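RIM-binding protein, isoform F (PDB 6Q9M) couples synaptic vesicle recruitment to release sites at the active zone, with a central array of fibronectin type III domains. Local coordinates at residues Thr86-Ala91 and Met147-Ile152; Asn128-Val133 and Val143-Tyr148. All blocks are in the same frame, centred on the assembly; numbering follows the deposited sequence.

Contact 1. Residues Thr86-Ala91 and Met147-Ile152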
ATOM      1  N   THR A  86      -0.823  16.814  -4.579  1.00 76.84           N
ATOM      2  CA  THR A  86      -1.745  16.002  -5.365  1.00 73.64           C
ATOM      3  C   THR A  86      -2.414  14.944  -4.494  1.00 69.04           C
ATOM      4  O   THR A  86      -1.956  14.634  -3.393  1.00 69.26           O
ATOM      5  CB  THR A  86      -1.058  15.304  -6.553  1.00 72.23           C
ATOM      6  OG1 THR A  86      -0.042  14.415  -6.071  1.00 77.21           O
ATOM      7  CG2 THR A  86      -0.432  16.318  -7.506  1.00 78.05           C
ATOM      8  N   SER A  87      -3.514  14.398  -5.008  1.00 66.18           N
ATOM      9  CA  SER A  87      -4.133  13.204  -4.456  1.00 58.02           C
ATOM     10  C   SER A  87      -3.476  11.958  -5.057  1.00 52.14           C
ATOM     11  O   SER A  87      -2.735  12.031  -6.042  1.00 53.84           O
ATOM     12  CB  SER A  87      -5.637  13.199  -4.724  1.00 52.34           C
ATOM     13  OG  SER A  87      -5.891  13.300  -6.117  1.00 56.62           O
ATOM     14  N   ARG A  88      -3.765  10.800  -4.459  1.00 46.88           N
ATOM     15  CA  ARG A  88      -3.156   9.545  -4.885  1.00 45.35           C
ATOM     16  C   ARG A  88      -3.982   8.880  -5.975  1.00 47.32           C
ATOM     17  O   ARG A  88      -5.197   9.069  -6.068  1.00 57.19           O
ATOM     18  CB  ARG A  88      -3.002   8.593  -3.709  1.00 45.20           C
ATOM     19  CG  ARG A  88      -2.281   9.217  -2.537  1.00 58.14           C
ATOM     20  CD  ARG A  88      -1.782   8.168  -1.575  1.00 66.76           C
ATOM     21  NE  ARG A  88      -1.156   8.770  -0.403  1.00 77.23           N
ATOM     22  CZ  ARG A  88       0.156   8.912  -0.247  1.00 82.62           C
ATOM     23  NH1 ARG A  88       0.983   8.485  -1.197  1.00 79.28           N
ATOM     24  NH2 ARG A  88       0.641   9.471   0.861  1.00 85.42           N
ATOM     25  N   ASP A  89      -3.301   8.096  -6.815  1.00 48.72           N
ATOM     26  CA  ASP A  89      -3.992   7.386  -7.890  1.00 51.40           C
ATOM     27  C   ASP A  89      -5.103   6.490  -7.348  1.00 53.08           C
ATOM     28  O   ASP A  89      -6.188   6.414  -7.939  1.00 52.16           O
ATOM     29  CB  ASP A  89      -2.995   6.544  -8.703  1.00 53.35           C
ATOM     30  CG  ASP A  89      -2.152   7.378  -9.669  1.00 68.77           C
ATOM     31  OD1 ASP A  89      -1.080   6.901 -10.095  1.00 80.73           O
ATOM     32  OD2 ASP A  89      -2.550   8.510 -10.010  1.00 74.33           O
ATOM     33  N   ALA A  90      -4.853   5.814  -6.215  1.00 39.64           N
ATOM     34  CA  ALA A  90      -5.779   4.822  -5.676  1.00 42.09           C
ATOM     35  C   ALA A  90      -7.129   5.399  -5.306  1.00 50.04           C
ATOM     36  O   ALA A  90      -8.068   4.624  -5.065  1.00 49.87           O
ATOM     37  CB  ALA A  90      -5.189   4.156  -4.426  1.00 46.71           C
ATOM     38  N   ALA A  91      -7.252   6.723  -5.220  1.00 52.67           N
ATOM     39  CA  ALA A  91      -8.538   7.326  -4.911  1.00 47.41           C
ATOM     40  C   ALA A  91      -9.388   7.558  -6.139  1.00 46.74           C
ATOM     41  O   ALA A  91     -10.608   7.649  -6.015  1.00 54.37           O
ATOM     42  CB  ALA A  91      -8.352   8.644  -4.170  1.00 42.73           C
ATOM     43  N   MET A 147     -12.212   5.497  -1.112  1.00 46.43           N
ATOM     44  CA  MET A 147     -11.398   5.175   0.054  1.00 55.43           C
ATOM     45  C   MET A 147     -10.551   3.953  -0.243  1.00 45.30           C
ATOM     46  O   MET A 147     -11.065   2.947  -0.743  1.00 52.49           O
ATOM     47  CB  MET A 147     -12.264   4.899   1.276  1.00 74.99           C
ATOM     48  CG  MET A 147     -11.550   5.230   2.558  1.00 94.28           C
ATOM     49  SD  MET A 147     -11.951   6.908   3.046  1.00107.00           S
ATOM     50  CE  MET A 147     -13.401   6.608   4.060  1.00110.79           C
ATOM     51  N   TYR A 148      -9.255   4.039   0.072  1.00 49.33           N
ATOM     52  CA  TYR A 148      -8.294   2.974  -0.205  1.00 52.24           C
ATOM     53  C   TYR A 148      -7.458   2.621   1.018  1.00 52.77           C
ATOM     54  O   TYR A 148      -6.452   1.913   0.891  1.00 54.49           O
ATOM     55  CB  TYR A 148      -7.363   3.381  -1.352  1.00 49.75           C
ATOM     56  CG  TYR A 148      -6.652   4.689  -1.091  1.00 45.03           C
ATOM     57  CD1 TYR A 148      -7.272   5.905  -1.355  1.00 49.03           C
ATOM     58  CD2 TYR A 148      -5.368   4.711  -0.567  1.00 49.47           C
ATOM     59  CE1 TYR A 148      -6.626   7.113  -1.115  1.00 44.59           C
ATOM     60  CE2 TYR A 148      -4.701   5.931  -0.325  1.00 46.16           C
ATOM     61  CZ  TYR A 148      -5.342   7.120  -0.600  1.00 52.99           C
ATOM     62  OH  TYR A 148      -4.706   8.332  -0.359  1.00 64.79           O
ATOM     63  N   ARG A 149      -7.827   3.120   2.187  1.00 53.53           N
ATOM     64  CA  ARG A 149      -7.133   2.837   3.432  1.00 53.64           C
ATOM     65  C   ARG A 149      -8.181   2.648   4.505  1.00 54.57           C
ATOM     66  O   ARG A 149      -9.243   3.283   4.467  1.00 58.27           O
ATOM     67  CB  ARG A 149      -6.198   3.982   3.867  1.00 60.59           C
ATOM     68  CG  ARG A 149      -4.872   4.078   3.144  1.00 71.05           C
ATOM     69  CD  ARG A 149      -3.852   4.861   3.996  1.00 66.64           C
ATOM     70  NE  ARG A 149      -3.143   5.897   3.251  1.00 70.55           N
ATOM     71  CZ  ARG A 149      -2.197   5.669   2.338  1.00 71.41           C
ATOM     72  NH1 ARG A 149      -1.853   4.422   2.043  1.00 67.27           N
ATOM     73  NH2 ARG A 149      -1.603   6.686   1.705  1.00 72.80           N
ATOM     74  N   HIS A 150      -7.864   1.803   5.480  1.00 49.22           N
ATOM     75  CA  HIS A 150      -8.726   1.693   6.649  1.00 48.62           C
ATOM     76  C   HIS A 150      -7.965   1.073   7.807  1.00 50.21           C
ATOM     77  O   HIS A 150      -7.292   0.051   7.635  1.00 48.37           O
ATOM     78  CB  HIS A 150      -9.968   0.862   6.359  1.00 52.74           C
ATOM     79  CG  HIS A 150     -10.867   0.755   7.535  1.00 66.06           C
ATOM     80  ND1 HIS A 150     -11.632   1.812   7.972  1.00 70.72           N
ATOM     81  CD2 HIS A 150     -11.084  -0.257   8.406  1.00 69.78           C
ATOM     82  CE1 HIS A 150     -12.305   1.451   9.046  1.00 64.63           C
ATOM     83  NE2 HIS A 150     -11.973   0.209   9.342  1.00 73.32           N
ATOM     84  N   THR A 151      -8.102   1.669   8.983  1.00 50.26           N
ATOM     85  CA  THR A 151      -7.510   1.112  10.189  1.00 56.19           C
ATOM     86  C   THR A 151      -8.398   0.011  10.761  1.00 52.50           C
ATOM     87  O   THR A 151      -9.588   0.233  11.001  1.00 47.95           O
ATOM     88  CB  THR A 151      -7.312   2.207  11.229  1.00 54.78           C
ATOM     89  OG1 THR A 151      -6.463   3.230  10.693  1.00 58.91           O
ATOM     90  CG2 THR A 151      -6.681   1.609  12.475  1.00 52.26           C
ATOM     91  N   ILE A 152      -7.830  -1.182  10.958  1.00 51.74           N
ATOM     92  CA  ILE A 152      -8.515  -2.272  11.652  1.00 54.49           C
ATOM     93  C   ILE A 152      -8.052  -2.296  13.102  1.00 53.29           C
ATOM     94  O   ILE A 152      -6.862  -2.111  13.388  1.00 59.68           O
ATOM     95  CB  ILE A 152      -8.277  -3.638  10.973  1.00 50.65           C
ATOM     96  CG1 ILE A 152      -6.783  -3.881  10.718  1.00 44.95           C
ATOM     97  CG2 ILE A 152      -9.119  -3.754   9.694  1.00 50.81           C
ATOM     98  CD1 ILE A 152      -6.441  -5.344  10.402  1.00 41.31           C
TER
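Ala90 and Ala91 receive the ring of Tyr148 at the junction of two fibronectin type III domains, where the loop between strands 73-81 and 93-96 of the first domain meets the start of strand 149-152 in the second. The tight half is apolar. Ala90 CB lies over one face of the Tyr148 ring in a CH-pi contact, 4.1 Å from the ring centroid and 26° off its normal. Ala91 CB comes in obliquely, 3.8 Å from Tyr148 CE1. Both methyls are delivered by a short 3-10 turn closed by the bond from Ala91 N to Arg88 O. The tyrosine reaches them because its CG stands between the backbone N and the carbonyl carbon (chi1 56°). An alanine in place of Tyr148 would probably leave Ala90 CB without the ring face beneath it, and Ala91 CB and the Arg88 methylenes without the ring they pack on, opening a gap between the domains.

The other half is polar and lies nearer solvent, with both arginines partly exposed. Arg88 crosses the tyrosine at about a right angle, its CD 3.2 Å from Tyr148 OH, while the hydroxyl sits at the edge of the Arg88 guanidinium. Arg149, the next residue and the first of the strand, has its chain bent at chi3, and Tyr148 CE2 lies 3.6 Å above the centre of its guanidinium plane. The two arginines would be expected to repel each other, but Asp6 forms salt bridges with both and accepts a weak hydrogen bond from Tyr148 OH, probably offsetting the concentrated positive charge. With the guanidinium planes 72° apart, Arg149 NH2 stands over one face of the other group, 3.0 Å from Arg88 NE, two donors with no bond between them.

Contact 2. Residues Asn128-Val133 and Val143-Tyr148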
ATOM      1  N   ASN A 128     -14.825   3.572  -7.982  1.00 59.86           N
ATOM      2  CA  ASN A 128     -16.238   3.866  -7.787  1.00 64.55           C
ATOM      3  C   ASN A 128     -16.934   2.824  -6.922  1.00 66.01           C
ATOM      4  O   ASN A 128     -18.083   3.040  -6.537  1.00 66.08           O
ATOM      5  CB  ASN A 128     -16.976   3.946  -9.131  1.00 57.26           C
ATOM      6  CG  ASN A 128     -16.489   5.087 -10.019  1.00 65.40           C
ATOM      7  OD1 ASN A 128     -16.405   6.241  -9.596  1.00 72.25           O
ATOM      8  ND2 ASN A 128     -16.199   4.767 -11.271  1.00 65.10           N
ATOM      9  N   HIS A 129     -16.277   1.707  -6.623  1.00 60.49           N
ATOM     10  CA  HIS A 129     -16.884   0.617  -5.869  1.00 60.91           C
ATOM     11  C   HIS A 129     -16.667   0.789  -4.375  1.00 59.20           C
ATOM     12  O   HIS A 129     -15.618   1.257  -3.929  1.00 55.37           O
ATOM     13  CB  HIS A 129     -16.292  -0.735  -6.279  1.00 59.63           C
ATOM     14  CG  HIS A 129     -16.710  -1.192  -7.637  1.00 70.46           C
ATOM     15  ND1 HIS A 129     -16.491  -0.444  -8.771  1.00 76.40           N
ATOM     16  CD2 HIS A 129     -17.323  -2.327  -8.043  1.00 78.21           C
ATOM     17  CE1 HIS A 129     -16.960  -1.096  -9.820  1.00 81.83           C
ATOM     18  NE2 HIS A 129     -17.467  -2.242  -9.405  1.00 78.78           N
ATOM     19  N   GLN A 130     -17.645   0.333  -3.600  1.00 62.14           N
ATOM     20  CA  GLN A 130     -17.388   0.091  -2.191  1.00 56.80           C
ATOM     21  C   GLN A 130     -16.463  -1.109  -2.034  1.00 58.54           C
ATOM     22  O   GLN A 130     -16.450  -2.030  -2.858  1.00 54.70           O
ATOM     23  CB  GLN A 130     -18.693  -0.153  -1.445  1.00 56.76           C
ATOM     24  CG  GLN A 130     -19.675   0.991  -1.541  1.00 58.09           C
ATOM     25  CD  GLN A 130     -20.878   0.772  -0.651  1.00 73.19           C
ATOM     26  OE1 GLN A 130     -20.918   1.233   0.493  1.00 77.69           O
ATOM     27  NE2 GLN A 130     -21.863   0.053  -1.163  1.00 82.64           N
ATOM     28  N   HIS A 131     -15.693  -1.106  -0.954  1.00 52.23           N
ATOM     29  CA  HIS A 131     -14.794  -2.209  -0.680  1.00 55.16           C
ATOM     30  C   HIS A 131     -15.038  -2.725   0.729  1.00 60.44           C
ATOM     31  O   HIS A 131     -15.397  -1.966   1.634  1.00 62.11           O
ATOM     32  CB  HIS A 131     -13.342  -1.798  -0.870  1.00 47.74           C
ATOM     33  CG  HIS A 131     -12.995  -1.504  -2.294  1.00 56.67           C
ATOM     34  ND1 HIS A 131     -12.701  -2.495  -3.210  1.00 61.44           N
ATOM     35  CD2 HIS A 131     -12.917  -0.333  -2.967  1.00 53.52           C
ATOM     36  CE1 HIS A 131     -12.441  -1.943  -4.381  1.00 57.28           C
ATOM     37  NE2 HIS A 131     -12.570  -0.634  -4.262  1.00 56.28           N
ATOM     38  N   VAL A 132     -14.836  -4.032   0.894  1.00 50.65           N
ATOM     39  CA  VAL A 132     -15.086  -4.737   2.142  1.00 51.40           C
ATOM     40  C   VAL A 132     -13.756  -5.261   2.654  1.00 52.31           C
ATOM     41  O   VAL A 132     -13.060  -5.999   1.946  1.00 44.37           O
ATOM     42  CB  VAL A 132     -16.083  -5.890   1.941  1.00 57.59           C
ATOM     43  CG1 VAL A 132     -16.089  -6.792   3.137  1.00 61.57           C
ATOM     44  CG2 VAL A 132     -17.481  -5.356   1.700  1.00 56.96           C
ATOM     45  N   VAL A 133     -13.412  -4.897   3.885  1.00 54.98           N
ATOM     46  CA  VAL A 133     -12.192  -5.366   4.535  1.00 54.59           C
ATOM     47  C   VAL A 133     -12.539  -6.574   5.403  1.00 57.32           C
ATOM     48  O   VAL A 133     -13.512  -6.547   6.167  1.00 57.56           O
ATOM     49  CB  VAL A 133     -11.539  -4.252   5.361  1.00 52.07           C
ATOM     50  CG1 VAL A 133     -10.222  -4.726   5.939  1.00 43.84           C
ATOM     51  CG2 VAL A 133     -11.355  -2.995   4.495  1.00 52.07           C
ATOM     52  N   VAL A 143     -16.302   0.067   3.163  1.00 55.62           N
ATOM     53  CA  VAL A 143     -15.682   1.378   3.001  1.00 60.92           C
ATOM     54  C   VAL A 143     -16.194   2.028   1.719  1.00 55.71           C
ATOM     55  O   VAL A 143     -16.395   1.356   0.702  1.00 56.30           O
ATOM     56  CB  VAL A 143     -14.138   1.272   3.019  1.00 67.51           C
ATOM     57  CG1 VAL A 143     -13.582   0.958   1.658  1.00 70.46           C
ATOM     58  CG2 VAL A 143     -13.547   2.548   3.552  1.00 73.00           C
ATOM     59  N   LYS A 144     -16.427   3.338   1.784  1.00 49.87           N
ATOM     60  CA  LYS A 144     -17.111   4.037   0.718  1.00 63.48           C
ATOM     61  C   LYS A 144     -16.190   4.218  -0.492  1.00 59.63           C
ATOM     62  O   LYS A 144     -14.964   4.171  -0.359  1.00 59.04           O
ATOM     63  CB  LYS A 144     -17.619   5.397   1.232  1.00 64.67           C
ATOM     64  CG  LYS A 144     -16.552   6.268   1.882  1.00 70.34           C
ATOM     65  CD  LYS A 144     -17.131   7.596   2.407  1.00 74.52           C
ATOM     66  CE  LYS A 144     -16.043   8.666   2.530  1.00 74.06           C
ATOM     67  NZ  LYS A 144     -16.578  10.047   2.700  1.00 90.88           N
ATOM     68  N   PRO A 145     -16.766   4.466  -1.680  1.00 56.49           N
ATOM     69  CA  PRO A 145     -15.935   4.651  -2.878  1.00 51.61           C
ATOM     70  C   PRO A 145     -14.951   5.796  -2.690  1.00 54.08           C
ATOM     71  O   PRO A 145     -15.231   6.781  -2.002  1.00 56.93           O
ATOM     72  CB  PRO A 145     -16.955   4.984  -3.983  1.00 55.96           C
ATOM     73  CG  PRO A 145     -18.326   4.826  -3.375  1.00 53.94           C
ATOM     74  CD  PRO A 145     -18.178   4.858  -1.912  1.00 57.39           C
ATOM     75  N   GLY A 146     -13.798   5.678  -3.341  1.00 51.63           N
ATOM     76  CA  GLY A 146     -12.750   6.662  -3.186  1.00 46.04           C
ATOM     77  C   GLY A 146     -11.860   6.430  -1.989  1.00 52.46           C
ATOM     78  O   GLY A 146     -10.840   7.117  -1.853  1.00 64.12           O
ATOM     79  N   MET A 147     -12.212   5.497  -1.112  1.00 46.43           N
ATOM     80  CA  MET A 147     -11.398   5.175   0.054  1.00 55.43           C
ATOM     81  C   MET A 147     -10.551   3.953  -0.243  1.00 45.30           C
ATOM     82  O   MET A 147     -11.065   2.947  -0.743  1.00 52.49           O
ATOM     83  CB  MET A 147     -12.264   4.899   1.276  1.00 74.99           C
ATOM     84  CG  MET A 147     -11.550   5.230   2.558  1.00 94.28           C
ATOM     85  SD  MET A 147     -11.951   6.908   3.046  1.00107.00           S
ATOM     86  CE  MET A 147     -13.401   6.608   4.060  1.00110.79           C
ATOM     87  N   TYR A 148      -9.255   4.039   0.072  1.00 49.33           N
ATOM     88  CA  TYR A 148      -8.294   2.974  -0.205  1.00 52.24           C
ATOM     89  C   TYR A 148      -7.458   2.621   1.018  1.00 52.77           C
ATOM     90  O   TYR A 148      -6.452   1.913   0.891  1.00 54.49           O
ATOM     91  CB  TYR A 148      -7.363   3.381  -1.352  1.00 49.75           C
ATOM     92  CG  TYR A 148      -6.652   4.689  -1.091  1.00 45.03           C
ATOM     93  CD1 TYR A 148      -7.272   5.905  -1.355  1.00 49.03           C
ATOM     94  CD2 TYR A 148      -5.368   4.711  -0.567  1.00 49.47           C
ATOM     95  CE1 TYR A 148      -6.626   7.113  -1.115  1.00 44.59           C
ATOM     96  CE2 TYR A 148      -4.701   5.931  -0.325  1.00 46.16           C
ATOM     97  CZ  TYR A 148      -5.342   7.120  -0.600  1.00 52.99           C
ATOM     98  OH  TYR A 148      -4.706   8.332  -0.359  1.00 64.79           O
TER
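Pro145 sets its pyrrolidine ring against the backbone of the opposite segment: its CB is 3.4 Å from Asn128 O, with CG close to the same oxygen. Gln130 runs beside the proline, the two side chains pointing the same way. The flat imidazole of His131 has its aromatic partner in Trp122 of strand 118-123, with which it packs edge-to-face. Met147 O is a more distant neighbour, 4.4 Å from His131 CD2.

Around these rings the backbones pair as antiparallel strands. His131 and Val143 form a hydrogen-bonded pair, with His131 N donating to Val143 O at 3.0 Å and Val143 N donating to His131 O at 2.7 Å. Both bonds are fairly straight. Both side chains project from the same face of the sheet, and Val143 CG1, placed between the backbone N and the carbonyl carbon (chi1 86°), touches His131 CB at 3.7 Å. Val143 also packs on Trp122, so the pair faces the interior of the sandwich.

Beyond the pair the chain turns away. Lys144 to Met147 make a type II beta turn, closed by Met147 N bonding to Lys144 O at 3.1 Å. Gly146 takes a positive phi of 85°, where a CB would collide with the carbonyl oxygen of Pro145, reason enough for a glycine. Pro145 CA still follows the partner segment, making a CA-H...O contact with His129 O. A turn that releases the edge strand 138-143 from its sheet and carries the chain to strand 149-152 in the other is the C'-to-E connection of the fibronectin type III sandwich.

How the contacts relate
The two contacts show how one short connection can serve a domain and its neighbour together. Their centres are 9 Å apart, and Met147 and Tyr148 belong to both. In contact 2 the segment 143-148 is tied to its own domain by strand pairing and then turns; in contact 1 the last residue of that segment, Tyr148, offers its ring to the preceding domain. The contacts also touch directly: Ala91 CB packs 3.7 Å from Gly146 O, bringing the first domain's loop against the turn itself. Elsewhere between the two, Ile152 CG2 lies 4.0 Å from Val133 CG1, joining the two sheets of the second domain through its interior.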